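Local coordinates for protein SCO1 homolog 1, mitochondrial (Arabidopsis thaliana, PDB 6N5U) that binds copper(I) and is thought to act as a mitochondrial metallochaperone that inserts copper into cytochrome c oxidase, at residues F13-D18 with I97-S102; W32-F37 with I133-M138; L50-A55 with H152-L157. All blocks are in the same frame, centred on the assembly; numbering follows the deposited sequence.

Contact 1. Residues F13-D18 with I97-S102; sequences FSLIRD and IGLTGS
Leu15 and Leu99 meet with their side chains crossed at about a right angle, Leu15 CD1 lying 3.8 Å from Leu99 CD1. The same Leu99 methyl receives the ring of Phe13, whose CE1 comes within 4.0 Å of it. Leu99 CD2 turns the other way, to CA and CB of Arg17. The aliphatic part of Arg17 then passes Ile97 at a slant, with Arg17 CG 3.9 Å from Ile97 CG2. Its guanidinium group goes to Asp19 in a salt bridge. Beneath these side chains, strands 14-17 and 97-100 pair antiparallel in the central sheet of the thioredoxin fold. Ile16 and Thr100 are the hydrogen-bonded pair, Arg17 and Leu99 the non-hydrogen-bonded one. The face with Ile16 and Thr100 is packed against helix 82-89. There Thr100 CG2 lies 3.5 Å from Ile16 O, and Ile16 CD1 rests on Gly101 CA. Past the strand end, Asp18 OD2 accepts the N-H of Gly98 at 2.9 Å in a nearly straight bond (170°). The donor comes to the anti side of the carboxylate, 26° out of its plane. Asp18 OD1 is hydrogen-bonded to His86 ND1, so each carboxylate oxygen has its own partner.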
# COMPACT_ATOMS: atom_id res chain seq x y z
N PHE A 13 -12.35 -5.47 4.68
CA PHE A 13 -12.20 -4.09 5.12
C PHE A 13 -13.25 -3.23 4.43
O PHE A 13 -13.77 -3.61 3.38
CB PHE A 13 -10.78 -3.56 4.82
CG PHE A 13 -10.35 -3.52 3.37
CD1 PHE A 13 -10.75 -2.48 2.53
CD2 PHE A 13 -9.48 -4.48 2.86
CE1 PHE A 13 -10.33 -2.44 1.20
CE2 PHE A 13 -9.05 -4.42 1.53
CZ PHE A 13 -9.48 -3.40 0.71
N SER A 14 -13.56 -2.06 5.02
CA SER A 14 -14.45 -1.07 4.44
C SER A 14 -13.72 0.25 4.61
O SER A 14 -13.66 0.80 5.70
CB SER A 14 -15.82 -1.06 5.12
OG SER A 14 -16.76 -0.36 4.31
N LEU A 15 -13.07 0.71 3.53
CA LEU A 15 -12.27 1.92 3.53
C LEU A 15 -12.80 2.94 2.52
O LEU A 15 -13.76 2.64 1.80
CB LEU A 15 -10.78 1.57 3.25
CG LEU A 15 -10.04 0.74 4.32
CD1 LEU A 15 -8.73 0.22 3.80
CD2 LEU A 15 -9.77 1.54 5.55
N ILE A 16 -12.21 4.15 2.50
CA ILE A 16 -12.57 5.21 1.57
C ILE A 16 -11.39 5.44 0.63
O ILE A 16 -10.26 5.66 1.09
CB ILE A 16 -13.03 6.52 2.27
CG1 ILE A 16 -14.23 6.25 3.19
CG2 ILE A 16 -13.40 7.58 1.23
CD1 ILE A 16 -13.93 6.30 4.63
N ARG A 17 -11.64 5.35 -0.69
CA ARG A 17 -10.64 5.52 -1.73
C ARG A 17 -10.35 7.01 -1.95
O ARG A 17 -11.18 7.85 -1.60
CB ARG A 17 -11.12 4.81 -3.00
CG ARG A 17 -10.06 4.62 -4.07
CD ARG A 17 -10.53 3.64 -5.11
NE ARG A 17 -11.63 4.18 -5.91
CZ ARG A 17 -12.48 3.45 -6.62
NH1 ARG A 17 -12.38 2.12 -6.62
NH2 ARG A 17 -13.43 4.03 -7.33
N ASP A 18 -9.18 7.34 -2.52
CA ASP A 18 -8.69 8.70 -2.81
C ASP A 18 -9.65 9.56 -3.66
O ASP A 18 -9.49 10.77 -3.72
CB ASP A 18 -7.29 8.65 -3.46
CG ASP A 18 -7.27 8.01 -4.83
OD1 ASP A 18 -7.53 8.73 -5.82
OD2 ASP A 18 -6.99 6.80 -4.92
N ILE A 97 -3.64 3.75 -6.16
CA ILE A 97 -4.87 3.90 -5.36
C ILE A 97 -4.47 4.24 -3.91
O ILE A 97 -3.57 3.61 -3.34
CB ILE A 97 -5.68 2.56 -5.44
CG1 ILE A 97 -6.22 2.32 -6.87
CG2 ILE A 97 -6.81 2.49 -4.38
CD1 ILE A 97 -7.01 1.01 -7.06
N GLY A 98 -5.17 5.19 -3.32
CA GLY A 98 -4.98 5.60 -1.94
C GLY A 98 -6.19 5.26 -1.11
O GLY A 98 -7.30 5.62 -1.50
N LEU A 99 -6.01 4.52 0.01
CA LEU A 99 -7.08 4.11 0.92
C LEU A 99 -6.88 4.72 2.27
O LEU A 99 -5.77 4.73 2.80
CB LEU A 99 -7.21 2.59 1.06
CG LEU A 99 -7.39 1.74 -0.19
CD1 LEU A 99 -7.51 0.27 0.19
CD2 LEU A 99 -8.61 2.15 -1.00
N THR A 100 -7.95 5.23 2.84
CA THR A 100 -7.98 5.86 4.14
C THR A 100 -9.29 5.39 4.85
O THR A 100 -9.96 4.48 4.35
CB THR A 100 -7.80 7.40 3.94
OG1 THR A 100 -7.48 8.03 5.18
CG2 THR A 100 -9.02 8.07 3.26
N GLY A 101 -9.62 6.01 5.99
CA GLY A 101 -10.84 5.71 6.73
C GLY A 101 -10.90 6.35 8.10
O GLY A 101 -10.16 7.30 8.39
N SER A 102 -11.79 5.82 8.95
CA SER A 102 -11.95 6.25 10.32
C SER A 102 -10.81 5.59 11.11
O SER A 102 -10.36 4.52 10.70
CB SER A 102 -13.31 5.81 10.86
OG SER A 102 -13.38 4.42 11.14

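Contact 2. Residues W32-F37 with I133-M138; sequences WTILYF and IVMYLM
Leu137 has CG anti to its backbone N (chi1 162°), while Trp32 has CG anti to its carbonyl carbon (chi1 -81°). These turns start both side chains toward each other; the second torsion of Trp32 then swings the six-membered ring to Leu137, whose CG lies near CE3 and CZ3. The two side chains cross obliquely, and Leu137 CD1 is 3.5 Å from Trp32 CE3. Ile34 CG1 lies beside the same methyl. An alanine at Trp32 would probably open a gap beside Leu137 and leave Tyr168 without its edge-to-face ring partner. On the other face of the sheet, Leu35 and Met138 cross at about a right angle, with Leu35 CD1 3.7 Å from Met138 CG. Phe37 and Tyr136 also cross at about a right angle. Phe37 CE1 comes to the edge of the Tyr136 ring, near its plane, 3.8 Å from Tyr136 CE2. One face of that tyrosine ring is occupied by Val134 CG1.

Four backbone bonds join the strands, two between Thr33 and Met138 and two between Leu35 and Tyr136. The straightest runs from Thr33 N to Met138 O (3.0 Å, 170°). Near the far end, Met135 CG meets the edge of the Tyr36 ring, 3.9 Å from Tyr36 CD1. The Tyr36 side chain also touches Cys46 and comes within about 4 Å of the copper(I) ion held by Cys42, Cys46 and His131. This is antiparallel pairing in the central sheet of a thioredoxin fold, strand 135-138 lying between 32-38 and the outermost 144-148, with one end beside the copper site of a Sco protein.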
# COMPACT_ATOMS: atom_id res chain seq x y z
N TRP A 32 -3.86 -8.26 -10.09
CA TRP A 32 -2.77 -8.47 -9.11
C TRP A 32 -2.55 -7.13 -8.41
O TRP A 32 -2.51 -6.08 -9.07
CB TRP A 32 -1.47 -8.92 -9.78
CG TRP A 32 -1.44 -10.37 -10.11
CD1 TRP A 32 -1.86 -10.95 -11.26
CD2 TRP A 32 -1.02 -11.44 -9.25
NE1 TRP A 32 -1.69 -12.31 -11.19
CE2 TRP A 32 -1.21 -12.64 -9.95
CE3 TRP A 32 -0.49 -11.49 -7.95
CZ2 TRP A 32 -0.89 -13.88 -9.41
CZ3 TRP A 32 -0.19 -12.73 -7.41
CH2 TRP A 32 -0.37 -13.90 -8.14
N THR A 33 -2.45 -7.17 -7.07
CA THR A 33 -2.36 -5.98 -6.23
C THR A 33 -1.19 -6.03 -5.25
O THR A 33 -0.91 -7.10 -4.69
CB THR A 33 -3.72 -5.81 -5.53
OG1 THR A 33 -4.74 -5.65 -6.51
CG2 THR A 33 -3.76 -4.64 -4.56
N ILE A 34 -0.53 -4.88 -5.02
CA ILE A 34 0.53 -4.76 -4.02
C ILE A 34 0.09 -3.71 -3.01
O ILE A 34 -0.10 -2.57 -3.40
CB ILE A 34 1.97 -4.48 -4.58
CG1 ILE A 34 2.41 -5.59 -5.57
CG2 ILE A 34 2.98 -4.36 -3.42
CD1 ILE A 34 3.64 -5.26 -6.43
N LEU A 35 -0.10 -4.09 -1.73
CA LEU A 35 -0.56 -3.17 -0.68
C LEU A 35 0.61 -2.68 0.17
O LEU A 35 1.39 -3.50 0.64
CB LEU A 35 -1.61 -3.80 0.25
CG LEU A 35 -2.77 -4.61 -0.33
CD1 LEU A 35 -3.35 -5.51 0.74
CD2 LEU A 35 -3.89 -3.73 -0.81
N TYR A 36 0.75 -1.36 0.34
CA TYR A 36 1.81 -0.74 1.14
C TYR A 36 1.12 0.11 2.19
O TYR A 36 0.27 0.95 1.86
CB TYR A 36 2.81 0.11 0.28
CG TYR A 36 3.83 0.87 1.11
CD1 TYR A 36 4.93 0.22 1.67
CD2 TYR A 36 3.65 2.22 1.40
CE1 TYR A 36 5.81 0.88 2.52
CE2 TYR A 36 4.53 2.89 2.26
CZ TYR A 36 5.61 2.23 2.81
OH TYR A 36 6.49 2.88 3.64
N PHE A 37 1.48 -0.10 3.45
CA PHE A 37 0.89 0.67 4.55
C PHE A 37 1.87 1.79 4.87
O PHE A 37 3.08 1.53 5.04
CB PHE A 37 0.62 -0.24 5.76
CG PHE A 37 -0.54 -1.21 5.60
CD1 PHE A 37 -0.41 -2.35 4.82
CD2 PHE A 37 -1.74 -1.00 6.27
CE1 PHE A 37 -1.48 -3.23 4.65
CE2 PHE A 37 -2.81 -1.89 6.11
CZ PHE A 37 -2.67 -2.99 5.29
N ILE A 133 7.26 -1.71 7.91
CA ILE A 133 7.64 -1.38 6.52
C ILE A 133 7.41 -2.65 5.75
O ILE A 133 8.22 -3.60 5.80
CB ILE A 133 9.05 -0.76 6.38
CG1 ILE A 133 9.14 0.51 7.24
CG2 ILE A 133 9.36 -0.45 4.90
CD1 ILE A 133 10.39 0.63 8.06
N VAL A 134 6.22 -2.71 5.13
CA VAL A 134 5.68 -3.91 4.51
C VAL A 134 5.01 -3.70 3.13
O VAL A 134 4.42 -2.66 2.88
CB VAL A 134 4.66 -4.47 5.56
CG1 VAL A 134 3.87 -5.62 5.00
CG2 VAL A 134 5.35 -4.92 6.84
N MET A 135 5.06 -4.73 2.27
CA MET A 135 4.37 -4.80 0.98
C MET A 135 3.77 -6.20 0.88
O MET A 135 4.42 -7.19 1.24
CB MET A 135 5.27 -4.50 -0.23
CG MET A 135 5.67 -3.06 -0.31
SD MET A 135 6.85 -2.62 -1.58
CE MET A 135 8.32 -3.69 -1.08
N TYR A 136 2.53 -6.26 0.41
CA TYR A 136 1.78 -7.51 0.32
C TYR A 136 1.30 -7.74 -1.08
O TYR A 136 0.49 -6.97 -1.59
CB TYR A 136 0.55 -7.46 1.26
CG TYR A 136 0.86 -7.39 2.73
CD1 TYR A 136 1.37 -8.50 3.41
CD2 TYR A 136 0.57 -6.25 3.47
CE1 TYR A 136 1.61 -8.47 4.78
CE2 TYR A 136 0.79 -6.21 4.85
CZ TYR A 136 1.31 -7.32 5.50
OH TYR A 136 1.64 -7.29 6.83
N LEU A 137 1.78 -8.81 -1.71
CA LEU A 137 1.34 -9.10 -3.06
C LEU A 137 0.10 -9.99 -2.95
O LEU A 137 0.21 -11.15 -2.56
CB LEU A 137 2.48 -9.72 -3.91
CG LEU A 137 2.10 -10.47 -5.20
CD1 LEU A 137 1.87 -9.51 -6.36
CD2 LEU A 137 3.15 -11.48 -5.54
N MET A 138 -1.06 -9.39 -3.19
CA MET A 138 -2.38 -10.03 -3.22
C MET A 138 -2.61 -10.43 -4.67
O MET A 138 -2.13 -9.74 -5.58
CB MET A 138 -3.49 -9.04 -2.80
CG MET A 138 -3.34 -8.47 -1.41
SD MET A 138 -3.39 -9.73 -0.11
CE MET A 138 -1.84 -9.51 0.51

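Contact 3. Residues L50-A55 with H152-L157; sequences LIKLAA and HDVDSL
Lys52 carries the close part of this contact, laying its chain against Val154, Leu157 and His152. Its CG is anti to the backbone N (chi1 -170°), 3.8 Å from Val154 CG2, and the two side chains slide past each other in opposite directions. Farther out, Lys52 crosses Leu157 at about a right angle, with Lys52 CD 4.1 Å from Leu157 CD2. Bends at chi2 and chi3 shape the rest of the chain, and NZ ends 3.0 Å from His152 O in a weak hydrogen bond. The same NZ has a salt bridge to Glu49. Val154 CG2 also comes close to the backbone O of Lys52. Helix 45-64 of this thioredoxin-like fold carries Cys46, the second cysteine of the CxxxC copper-binding motif of Sco proteins, in its first turn. Here it meets the start of the C-terminal helix 154-167. Inward, Lys52 and Leu157 both rest on Met135 of the sheet.

The other side is looser. Ala55 CB touches Val154 CG2 at 3.9 Å, on the margin of the contact. Asp153 stands at the N-cap position, but its exposed side chain makes no capping bond and points away from helix 45-64. Its OD1 is 6.9 Å from Lys52 NZ, so any attraction between the charges is likely to be weak. Ser156 OG accepts the N-H of Asp153 at 2.8 Å and gives a weak bond to His152 ND1. Ser156 CB lies at the edge of the histidine ring, in its plane, while Tyr148 meets that ring edge-to-face.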
# COMPACT_ATOMS: atom_id res chain seq x y z
N LEU A 50 7.50 3.82 -1.91
CA LEU A 50 6.55 4.06 -2.98
C LEU A 50 7.24 4.32 -4.29
O LEU A 50 6.77 3.83 -5.31
CB LEU A 50 5.56 5.17 -2.64
CG LEU A 50 4.47 4.83 -1.61
CD1 LEU A 50 3.79 6.10 -1.15
CD2 LEU A 50 3.46 3.79 -2.16
N ILE A 51 8.36 5.07 -4.27
CA ILE A 51 9.12 5.32 -5.51
C ILE A 51 9.55 3.94 -6.06
O ILE A 51 9.31 3.67 -7.25
CB ILE A 51 10.30 6.33 -5.35
CG1 ILE A 51 9.81 7.77 -5.14
CG2 ILE A 51 11.24 6.27 -6.56
CD1 ILE A 51 10.82 8.71 -4.43
N LYS A 52 10.11 3.07 -5.18
CA LYS A 52 10.52 1.67 -5.45
C LYS A 52 9.34 0.91 -6.06
O LYS A 52 9.48 0.34 -7.12
CB LYS A 52 10.96 0.97 -4.15
CG LYS A 52 11.62 -0.41 -4.35
CD LYS A 52 11.35 -1.41 -3.22
CE LYS A 52 11.82 -0.99 -1.85
NZ LYS A 52 11.55 -2.04 -0.84
N LEU A 53 8.16 0.97 -5.39
CA LEU A 53 6.93 0.32 -5.84
C LEU A 53 6.45 0.80 -7.22
O LEU A 53 6.13 -0.03 -8.06
CB LEU A 53 5.83 0.45 -4.78
CG LEU A 53 4.49 -0.23 -5.08
CD1 LEU A 53 4.68 -1.73 -5.40
CD2 LEU A 53 3.50 -0.00 -3.93
N ALA A 54 6.43 2.12 -7.47
CA ALA A 54 5.99 2.69 -8.73
C ALA A 54 6.89 2.23 -9.86
O ALA A 54 6.39 1.78 -10.89
CB ALA A 54 5.99 4.20 -8.63
N ALA A 55 8.23 2.26 -9.65
CA ALA A 55 9.19 1.82 -10.66
C ALA A 55 9.10 0.31 -10.86
O ALA A 55 9.30 -0.15 -11.98
CB ALA A 55 10.60 2.23 -10.28
N HIS A 152 14.40 -5.12 -0.02
CA HIS A 152 14.22 -5.27 -1.46
C HIS A 152 14.54 -3.97 -2.21
O HIS A 152 14.28 -2.89 -1.69
CB HIS A 152 12.79 -5.71 -1.79
CG HIS A 152 12.54 -7.16 -1.57
ND1 HIS A 152 13.03 -8.12 -2.45
CD2 HIS A 152 11.89 -7.79 -0.57
CE1 HIS A 152 12.65 -9.29 -1.96
NE2 HIS A 152 11.96 -9.14 -0.83
N ASP A 153 15.18 -4.10 -3.39
CA ASP A 153 15.50 -3.07 -4.35
C ASP A 153 14.44 -3.21 -5.46
O ASP A 153 13.73 -4.22 -5.47
CB ASP A 153 16.87 -3.40 -4.98
CG ASP A 153 18.11 -2.84 -4.36
OD1 ASP A 153 17.99 -2.08 -3.35
OD2 ASP A 153 19.21 -3.16 -4.87
N VAL A 154 14.36 -2.25 -6.41
CA VAL A 154 13.40 -2.36 -7.54
C VAL A 154 13.53 -3.70 -8.27
O VAL A 154 12.53 -4.34 -8.59
CB VAL A 154 13.48 -1.14 -8.49
CG1 VAL A 154 12.89 -1.45 -9.86
CG2 VAL A 154 12.77 0.05 -7.89
N ASP A 155 14.78 -4.16 -8.47
CA ASP A 155 15.06 -5.41 -9.16
C ASP A 155 14.59 -6.63 -8.38
O ASP A 155 13.96 -7.50 -8.98
CB ASP A 155 16.54 -5.51 -9.55
CG ASP A 155 16.99 -4.54 -10.62
OD1 ASP A 155 16.13 -3.90 -11.25
OD2 ASP A 155 18.22 -4.44 -10.84
N SER A 156 14.83 -6.69 -7.07
CA SER A 156 14.41 -7.86 -6.28
C SER A 156 12.89 -7.93 -6.04
O SER A 156 12.37 -9.02 -5.78
CB SER A 156 15.19 -7.96 -4.98
OG SER A 156 15.37 -6.70 -4.36
N LEU A 157 12.19 -6.78 -6.16
CA LEU A 157 10.74 -6.71 -6.03
C LEU A 157 10.12 -7.18 -7.34
O LEU A 157 9.29 -8.10 -7.34
CB LEU A 157 10.26 -5.28 -5.67
CG LEU A 157 8.73 -5.08 -5.39
CD1 LEU A 157 8.20 -6.09 -4.39
CD2 LEU A 157 8.43 -3.67 -4.90

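In the fold
From the N terminus, strand 14-17 comes first and waits for strand 97-100, with 78 residues between the two segments, to close contact 1. Strand 32-38 starts inside that loop and closes contact 2 with strand 135-138. Helix 45-64 follows directly and closes contact 3 at the start of helix 154-167. All three loops cross one another and none nests. Contacts 1 and 2 belong to the same sheet, with centres 15 Å apart and strand 68-74 between them. Contact 3 joins two helices against that sheet. It touches contact 2 where Ile34 meets Leu53 and Tyr36 meets Leu50. Contacts 1 and 3 do not touch.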